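Local coordinates for putative branched chain amino acid ABC transporter, periplasmic amino acid-binding protein (Brucella ovis, PDB 4XFK) that probably serves as the periplasmic binding component of an ABC-type amino-acid transport system, capturing branched-chain and related small amino acids for delivery to the membrane, at residues A[328-333]-A[393-398]; A[345-350]-A[387-392]. The protein carries 1 engineered substitution. All blocks are in the same frame, centred on the assembly; numbering follows the deposited sequence. Where two conformers were deposited one is given.

Contact 1 of 2, residues A[328-333]-A[393-398]; sequences AIENAS and CSMKRP
R397 and E330 meet end-on: the guanidinium offers NH1 and NH2 to the two carboxylate oxygens of the glutamate, one nitrogen to each. NH1 of R397 lies 2.8 Å from OE2 of E330, and NH2 of R397 lies 2.8 Å from OE1 of E330. Each N-H runs almost straight (167°) to the syn lone pair of its oxygen, so the fork is symmetrical. The two planes are only 20° apart, and this near-coplanar grip leaves the carboxylate little freedom to rotate. The two side chains approach each other from opposite directions and with different shapes. E330 leaves the last turn of helix 322-331 and runs out extended beyond CG (chi2 -173°), whereas R397 is bent at both chi2 and chi3, which swings its guanidinium round from the tail to the helix. M395 comes close only through its sulfur, with SD 4.5 Å from OE2 of E330. That oxygen is also hydrogen-bonded to NE2 of H348, so R397 and H348 both grip it, and the arginine would be expected to favour the charged carboxylate. The result is a bidentate arginine-glutamate salt bridge at the surface, clasping the irregular C-terminal tail to the end of a helix.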
ATOM      1  N   ALA A 328     -16.415 -10.493 -10.751  1.00  8.96           N
ATOM      2  CA  ALA A 328     -17.171  -9.860  -9.678  1.00  9.21           C
ATOM      3  C   ALA A 328     -16.369  -8.723  -9.025  1.00  8.34           C
ATOM      4  O   ALA A 328     -16.942  -7.702  -8.649  1.00 10.11           O
ATOM      5  CB  ALA A 328     -17.606 -10.886  -8.636  1.00 10.01           C
ATOM      6  N   ILE A 329     -15.048  -8.871  -8.911  1.00  8.13           N
ATOM      7  CA  ILE A 329     -14.238  -7.786  -8.359  1.00  7.79           C
ATOM      8  C   ILE A 329     -14.302  -6.574  -9.288  1.00  9.09           C
ATOM      9  O   ILE A 329     -14.494  -5.452  -8.836  1.00  9.48           O
ATOM     10  CB  ILE A 329     -12.767  -8.192  -8.134  1.00  7.91           C
ATOM     11  CG1 ILE A 329     -12.660  -9.335  -7.121  1.00  8.48           C
ATOM     12  CG2 ILE A 329     -11.961  -6.986  -7.633  1.00  9.00           C
ATOM     13  CD1 ILE A 329     -11.274  -9.971  -7.083  1.00  9.58           C
ATOM     14  N   GLU A 330     -14.162  -6.809 -10.591  1.00  9.15           N
ATOM     15  CA  GLU A 330     -14.276  -5.727 -11.568  1.00  9.36           C
ATOM     16  C   GLU A 330     -15.588  -4.967 -11.436  1.00  9.65           C
ATOM     17  O   GLU A 330     -15.627  -3.746 -11.618  1.00 11.35           O
ATOM     18  CB  GLU A 330     -14.168  -6.268 -12.993  1.00  9.57           C
ATOM     19  CG  GLU A 330     -12.793  -6.774 -13.374  1.00  9.64           C
ATOM     20  CD  GLU A 330     -12.698  -7.137 -14.843  1.00  9.77           C
ATOM     21  OE1 GLU A 330     -13.732  -7.500 -15.444  1.00 11.06           O
ATOM     22  OE2 GLU A 330     -11.596  -7.039 -15.411  1.00  9.64           O
ATOM     23  N   ASN A 331     -16.663  -5.701 -11.150  1.00  9.70           N
ATOM     24  CA  ASN A 331     -18.006  -5.133 -11.132  1.00 11.76           C
ATOM     25  C   ASN A 331     -18.424  -4.580  -9.773  1.00 10.98           C
ATOM     26  O   ASN A 331     -19.476  -3.955  -9.657  1.00 13.49           O
ATOM     27  CB  ASN A 331     -19.033  -6.190 -11.546  1.00 14.03           C
ATOM     28  CG  ASN A 331     -18.801  -6.733 -12.940  1.00 18.79           C
ATOM     29  OD1 ASN A 331     -18.213  -6.074 -13.785  1.00 20.47           O
ATOM     30  ND2 ASN A 331     -19.287  -7.946 -13.187  1.00 21.21           N
ATOM     31  N   ALA A 332     -17.617  -4.818  -8.747  1.00  9.70           N
ATOM     32  CA  ALA A 332     -18.020  -4.521  -7.377  1.00 10.64           C
ATOM     33  C   ALA A 332     -17.712  -3.095  -6.948  1.00  9.66           C
ATOM     34  O   ALA A 332     -16.744  -2.484  -7.404  1.00 11.39           O
ATOM     35  CB  ALA A 332     -17.351  -5.494  -6.417  1.00 12.23           C
ATOM     36  N   SER A 333     -18.536  -2.578  -6.049  1.00  9.41           N
ATOM     37  CA  SER A 333     -18.229  -1.327  -5.373  0.66  8.78           C
ATOM     38  C   SER A 333     -18.699  -1.452  -3.937  1.00  9.78           C
ATOM     39  O   SER A 333     -19.700  -2.116  -3.655  1.00 11.75           O
ATOM     40  CB  SER A 333     -18.901  -0.134  -6.057  0.66 11.54           C
ATOM     41  OG  SER A 333     -20.306  -0.235  -5.943  0.66 16.68           O
ATOM     42  N   CYS A 393       0.017  -0.596 -20.340  1.00 15.34           N
ATOM     43  CA  CYS A 393      -1.013  -1.540 -19.911  1.00 16.07           C
ATOM     44  C   CYS A 393      -1.741  -2.211 -21.069  1.00 17.48           C
ATOM     45  O   CYS A 393      -2.295  -1.543 -21.946  1.00 18.14           O
ATOM     46  CB  CYS A 393      -2.036  -0.850 -19.002  1.00 17.79           C
ATOM     47  SG  CYS A 393      -3.579  -1.773 -18.751  1.00 21.34           S
ATOM     48  N   SER A 394      -1.742  -3.539 -21.049  1.00 18.65           N
ATOM     49  CA  SER A 394      -2.578  -4.337 -21.928  1.00 21.71           C
ATOM     50  C   SER A 394      -3.110  -5.480 -21.078  1.00 22.00           C
ATOM     51  O   SER A 394      -2.359  -6.097 -20.328  1.00 25.81           O
ATOM     52  CB  SER A 394      -1.750  -4.904 -23.075  1.00 24.47           C
ATOM     53  OG  SER A 394      -0.806  -5.840 -22.579  1.00 26.26           O
ATOM     54  N   MET A 395      -4.399  -5.763 -21.166  1.00 17.86           N
ATOM     55  CA  MET A 395      -4.938  -6.883 -20.407  1.00 15.45           C
ATOM     56  C   MET A 395      -5.765  -7.769 -21.315  1.00 15.84           C
ATOM     57  O   MET A 395      -6.591  -7.290 -22.088  1.00 17.62           O
ATOM     58  CB  MET A 395      -5.779  -6.408 -19.212  1.00 14.46           C
ATOM     59  CG  MET A 395      -6.242  -7.534 -18.269  1.00 12.66           C
ATOM     60  SD  MET A 395      -7.458  -6.911 -17.112  1.00 14.28           S
ATOM     61  CE  MET A 395      -6.400  -5.941 -16.061  1.00 13.29           C
ATOM     62  N   LYS A 396      -5.533  -9.067 -21.217  1.00 15.99           N
ATOM     63  CA  LYS A 396      -6.342 -10.032 -21.935  1.00 17.43           C
ATOM     64  C   LYS A 396      -7.641 -10.304 -21.180  1.00 16.91           C
ATOM     65  O   LYS A 396      -7.636 -10.527 -19.962  1.00 21.69           O
ATOM     66  CB  LYS A 396      -5.552 -11.322 -22.142  1.00 22.34           C
ATOM     67  CG  LYS A 396      -4.285 -11.114 -22.953  1.00 26.59           C
ATOM     68  CD  LYS A 396      -3.482 -12.398 -23.094  1.00 30.18           C
ATOM     69  CE  LYS A 396      -2.162 -12.125 -23.802  1.00 32.93           C
ATOM     70  NZ  LYS A 396      -1.382 -13.371 -24.043  1.00 34.80           N
ATOM     71  N   ARG A 397      -8.757 -10.256 -21.898  1.00 15.99           N
ATOM     72  CA  ARG A 397     -10.056 -10.567 -21.316  1.00 16.48           C
ATOM     73  C   ARG A 397     -10.243 -12.082 -21.349  1.00 19.73           C
ATOM     74  O   ARG A 397      -9.568 -12.777 -22.108  1.00 21.17           O
ATOM     75  CB  ARG A 397     -11.187  -9.906 -22.119  1.00 16.41           C
ATOM     76  CG  ARG A 397     -11.139  -8.385 -22.235  1.00 16.08           C
ATOM     77  CD  ARG A 397     -11.234  -7.697 -20.897  1.00 13.55           C
ATOM     78  NE  ARG A 397     -12.337  -8.192 -20.085  1.00 12.62           N
ATOM     79  CZ  ARG A 397     -12.455  -7.941 -18.785  1.00 11.84           C
ATOM     80  NH1 ARG A 397     -11.533  -7.202 -18.172  1.00 12.23           N
ATOM     81  NH2 ARG A 397     -13.479  -8.433 -18.093  1.00 11.68           N
ATOM     82  N   PRO A 398     -11.155 -12.606 -20.520  1.00 22.39           N
ATOM     83  CA  PRO A 398     -11.573 -13.998 -20.719  1.00 25.73           C
ATOM     84  C   PRO A 398     -12.250 -14.103 -22.085  1.00 31.42           C
ATOM     85  O   PRO A 398     -13.188 -13.349 -22.350  1.00 31.88           O
ATOM     86  CB  PRO A 398     -12.600 -14.215 -19.608  1.00 25.73           C
ATOM     87  CG  PRO A 398     -12.249 -13.201 -18.558  1.00 23.74           C
ATOM     88  CD  PRO A 398     -11.738 -12.005 -19.309  1.00 22.68           C
TER

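Contact 2 of 2, residues A[345-350]-A[387-392]; sequences SDDHQA and DPVQES. With NA (sodium ion), chain E.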
ATOM      1  N   SER A 345     -11.383  -1.724 -14.585  1.00  9.16           N
ATOM      2  CA  SER A 345     -11.243  -2.985 -15.301  0.67  8.97           C
ATOM      3  C   SER A 345     -10.041  -3.011 -16.240  1.00  9.26           C
ATOM      4  O   SER A 345      -9.470  -4.073 -16.473  1.00 10.58           O
ATOM      5  CB  SER A 345     -12.516  -3.303 -16.076  0.67 11.21           C
ATOM      6  OG  SER A 345     -12.761  -2.305 -17.040  0.67 10.57           O
ATOM      7  N   ASP A 346      -9.641  -1.848 -16.754  1.00 10.34           N
ATOM      8  CA  ASP A 346      -8.577  -1.790 -17.750  1.00  9.97           C
ATOM      9  C   ASP A 346      -7.276  -2.391 -17.252  1.00 10.49           C
ATOM     10  O   ASP A 346      -6.570  -3.077 -18.001  1.00 11.83           O
ATOM     11  CB  ASP A 346      -8.287  -0.344 -18.153  1.00 12.02           C
ATOM     12  CG  ASP A 346      -9.511   0.400 -18.617  1.00 15.37           C
ATOM     13  OD1 ASP A 346     -10.486   0.500 -17.838  1.00 16.56           O
ATOM     14  OD2 ASP A 346      -9.484   0.903 -19.763  1.00 18.70           O
ATOM     15  N   ASP A 347      -6.948  -2.107 -15.994  1.00  9.14           N
ATOM     16  CA  ASP A 347      -5.627  -2.413 -15.464  1.00  8.74           C
ATOM     17  C   ASP A 347      -5.691  -3.078 -14.096  1.00  8.08           C
ATOM     18  O   ASP A 347      -4.675  -3.516 -13.575  1.00  9.07           O
ATOM     19  CB  ASP A 347      -4.753  -1.148 -15.409  1.00  9.20           C
ATOM     20  CG  ASP A 347      -5.363  -0.020 -14.572  1.00  9.02           C
ATOM     21  OD1 ASP A 347      -6.535  -0.103 -14.140  1.00  9.15           O
ATOM     22  OD2 ASP A 347      -4.647   0.984 -14.360  1.00  9.90           O
ATOM     23  N   HIS A 348      -6.890  -3.158 -13.529  1.00  7.98           N
ATOM     24  CA  HIS A 348      -7.084  -3.658 -12.164  1.00  7.57           C
ATOM     25  C   HIS A 348      -6.341  -2.835 -11.106  1.00  7.19           C
ATOM     26  O   HIS A 348      -5.783  -3.373 -10.144  1.00  8.14           O
ATOM     27  CB  HIS A 348      -6.795  -5.162 -12.047  1.00  7.88           C
ATOM     28  CG  HIS A 348      -7.723  -6.004 -12.861  1.00  7.49           C
ATOM     29  ND1 HIS A 348      -7.542  -7.359 -13.037  1.00  7.71           N
ATOM     30  CD2 HIS A 348      -8.855  -5.683 -13.532  1.00  7.56           C
ATOM     31  CE1 HIS A 348      -8.516  -7.833 -13.795  1.00  7.35           C
ATOM     32  NE2 HIS A 348      -9.324  -6.837 -14.109  1.00  7.94           N
ATOM     33  N   GLN A 349      -6.370  -1.519 -11.295  1.00  7.84           N
ATOM     34  CA  GLN A 349      -6.012  -0.569 -10.254  1.00  6.98           C
ATOM     35  C   GLN A 349      -7.291  -0.113  -9.551  1.00  6.87           C
ATOM     36  O   GLN A 349      -8.227   0.355 -10.203  1.00  7.56           O
ATOM     37  CB  GLN A 349      -5.290   0.639 -10.866  1.00  7.56           C
ATOM     38  CG  GLN A 349      -5.015   1.762  -9.886  1.00  7.57           C
ATOM     39  CD  GLN A 349      -4.141   1.310  -8.725  1.00  7.15           C
ATOM     40  OE1 GLN A 349      -3.026   0.807  -8.918  1.00  7.56           O
ATOM     41  NE2 GLN A 349      -4.644   1.483  -7.508  1.00  7.26           N
ATOM     42  N   ALA A 350      -7.347  -0.266  -8.230  1.00  7.13           N
ATOM     43  CA  ALA A 350      -8.517   0.180  -7.477  1.00  7.84           C
ATOM     44  C   ALA A 350      -8.622   1.704  -7.455  1.00  7.26           C
ATOM     45  O   ALA A 350      -7.607   2.416  -7.514  1.00  7.55           O
ATOM     46  CB  ALA A 350      -8.495  -0.370  -6.059  1.00  7.97           C
ATOM     47  N   ASP A 387      -4.543   7.197 -10.922  1.00  9.20           N
ATOM     48  CA  ASP A 387      -3.654   7.617 -12.000  1.00 10.13           C
ATOM     49  C   ASP A 387      -4.243   7.200 -13.343  1.00  9.83           C
ATOM     50  O   ASP A 387      -5.095   6.318 -13.396  1.00 10.36           O
ATOM     51  CB  ASP A 387      -2.238   7.035 -11.799  1.00 11.06           C
ATOM     52  CG  ASP A 387      -2.218   5.506 -11.670  1.00 12.54           C
ATOM     53  OD1 ASP A 387      -3.038   4.936 -10.916  1.00 12.45           O
ATOM     54  OD2 ASP A 387      -1.349   4.874 -12.309  1.00 14.57           O
ATOM     55  N   PRO A 388      -3.803   7.838 -14.434  1.00 12.32           N
ATOM     56  CA  PRO A 388      -4.300   7.426 -15.750  1.00 12.71           C
ATOM     57  C   PRO A 388      -3.853   6.006 -16.058  1.00 12.22           C
ATOM     58  O   PRO A 388      -2.840   5.555 -15.534  1.00 13.43           O
ATOM     59  CB  PRO A 388      -3.608   8.401 -16.709  1.00 15.87           C
ATOM     60  CG  PRO A 388      -3.212   9.560 -15.868  1.00 17.80           C
ATOM     61  CD  PRO A 388      -2.920   9.015 -14.508  1.00 15.22           C
ATOM     62  N   VAL A 389      -4.610   5.299 -16.886  1.00 11.37           N
ATOM     63  CA  VAL A 389      -4.193   3.982 -17.327  1.00 10.90           C
ATOM     64  C   VAL A 389      -2.852   4.137 -18.039  1.00 12.21           C
ATOM     65  O   VAL A 389      -2.679   4.997 -18.910  1.00 13.56           O
ATOM     66  CB  VAL A 389      -5.239   3.348 -18.252  1.00 10.92           C
ATOM     67  CG1 VAL A 389      -4.727   2.040 -18.818  1.00 11.73           C
ATOM     68  CG2 VAL A 389      -6.534   3.119 -17.490  1.00 11.15           C
ATOM     69  N   GLN A 390      -1.883   3.330 -17.636  1.00 12.31           N
ATOM     70  CA  GLN A 390      -0.530   3.460 -18.154  1.00 12.14           C
ATOM     71  C   GLN A 390      -0.460   3.053 -19.614  1.00 13.82           C
ATOM     72  O   GLN A 390      -1.152   2.135 -20.045  1.00 15.05           O
ATOM     73  CB  GLN A 390       0.444   2.624 -17.333  1.00 11.52           C
ATOM     74  CG  GLN A 390       0.625   3.098 -15.908  1.00 11.86           C
ATOM     75  CD  GLN A 390       1.520   2.171 -15.128  1.00 12.16           C
ATOM     76  OE1 GLN A 390       2.697   2.010 -15.448  1.00 13.26           O
ATOM     77  NE2 GLN A 390       0.967   1.539 -14.107  1.00 11.59           N
ATOM     78  N   GLU A 391       0.391   3.741 -20.364  1.00 15.69           N
ATOM     79  CA  GLU A 391       0.580   3.457 -21.778  1.00 17.71           C
ATOM     80  C   GLU A 391       0.972   2.000 -22.005  1.00 18.04           C
ATOM     81  O   GLU A 391       0.597   1.397 -23.010  1.00 20.37           O
ATOM     82  CB  GLU A 391       1.650   4.394 -22.358  1.00 20.53           C
ATOM     83  CG  GLU A 391       1.375   5.874 -22.099  1.00 25.71           C
ATOM     84  CD  GLU A 391       2.615   6.752 -22.209  1.00 29.65           C
ATOM     85  OE1 GLU A 391       3.704   6.227 -22.528  1.00 31.25           O
ATOM     86  OE2 GLU A 391       2.499   7.976 -21.972  1.00 30.90           O
ATOM     87  N   SER A 392       1.703   1.433 -21.049  1.00 15.94           N
ATOM     88  CA  SER A 392       2.219   0.072 -21.158  1.00 16.30           C
ATOM     89  C   SER A 392       1.213  -1.005 -20.757  1.00 16.71           C
ATOM     90  O   SER A 392       1.526  -2.193 -20.814  1.00 18.31           O
ATOM     91  CB  SER A 392       3.466  -0.077 -20.288  1.00 17.95           C
ATOM     92  OG  SER A 392       3.153   0.153 -18.925  1.00 19.08           O
TER
HETATM   93 NA    NA E 503     -14.666  -0.802 -17.133  1.00 24.99          NA
HETATM   94  O   HOH W   1     -13.682   0.043 -15.048  1.00 15.59           O
HETATM   95  O   HOH W   2     -13.032   0.553 -18.343  1.00 34.52           O
HETATM   96  O   HOH W   3      -2.316   1.351 -15.606  1.00 11.12           O
HETATM   97  O   HOH W   4      -1.794   2.199 -12.943  1.00 17.22           O
HETATM   98  O   HOH W   5     -15.849  -2.464 -15.561  1.00 36.86           O
HETATM   99  O   HOH W   6     -16.589   0.762 -17.133  1.00 36.94           O
HETATM  100  O   HOH W   7     -15.307  -1.796 -19.320  1.00 36.01           O
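D346 and V389 begin a contact between two loops of a periplasmic binding protein, the first of which contains an Asx turn and joins strand 339-343 to strand 350-360. At its start, OG of S345, in one of the residue's two conformers, binds a sodium ion at 2.4 Å, with five waters completing six ligands. One of these waters accepts from the S345 backbone N and another donates to OD1 of D346, so both residues steady the hydrated ion. D346 meets the other loop with its aliphatic part: CB lies 3.9 Å from CG2 of V389, the two side chains crossing at about a right angle. D347 turns its carboxylate inward, where OD2 forms a salt bridge with R344 and, through a water, reaches the backbone N of Q390. Its OD1 closes the Asx turn, receiving the N-H of Q349 from above the carboxylate plane, 73° out of it. H348 faces away from this interface, its ring stacked on F132. Q349 puts CG anti to its own N (chi1 173°) and then bends at chi2; its methylene CG touches OD1 of D387, while its amide OE1 is held by R133. D387 in turn has OD1 bonded to N137. Beside that bend, NE2 of Q349 donates to the backbone O of A350 at 3.1 Å, nearly straight (166°) and within the carbonyl plane.

The two contacts lie on the same side of the chain's centre, with their own centres about 10 Å apart. Along the chain the order is 328-333, 345-350, 387-392 and 393-398, so contact 2 falls within the span bracketed by contact 1, and the two second segments are consecutive in the stretch after helix 382-385. The first segments flank the hairpin of strands 333-336 and 339-343 in the mixed sheet. The probable E330-H348 hydrogen bond is their polar junction. Two packing contacts accompany it: CE of M395 lies 3.5 Å from CG of H348, and SG of C393 lies 3.3 Å from O of D346. Together, the contacts lay the C-terminal tail along one loop and one helix end of the fold.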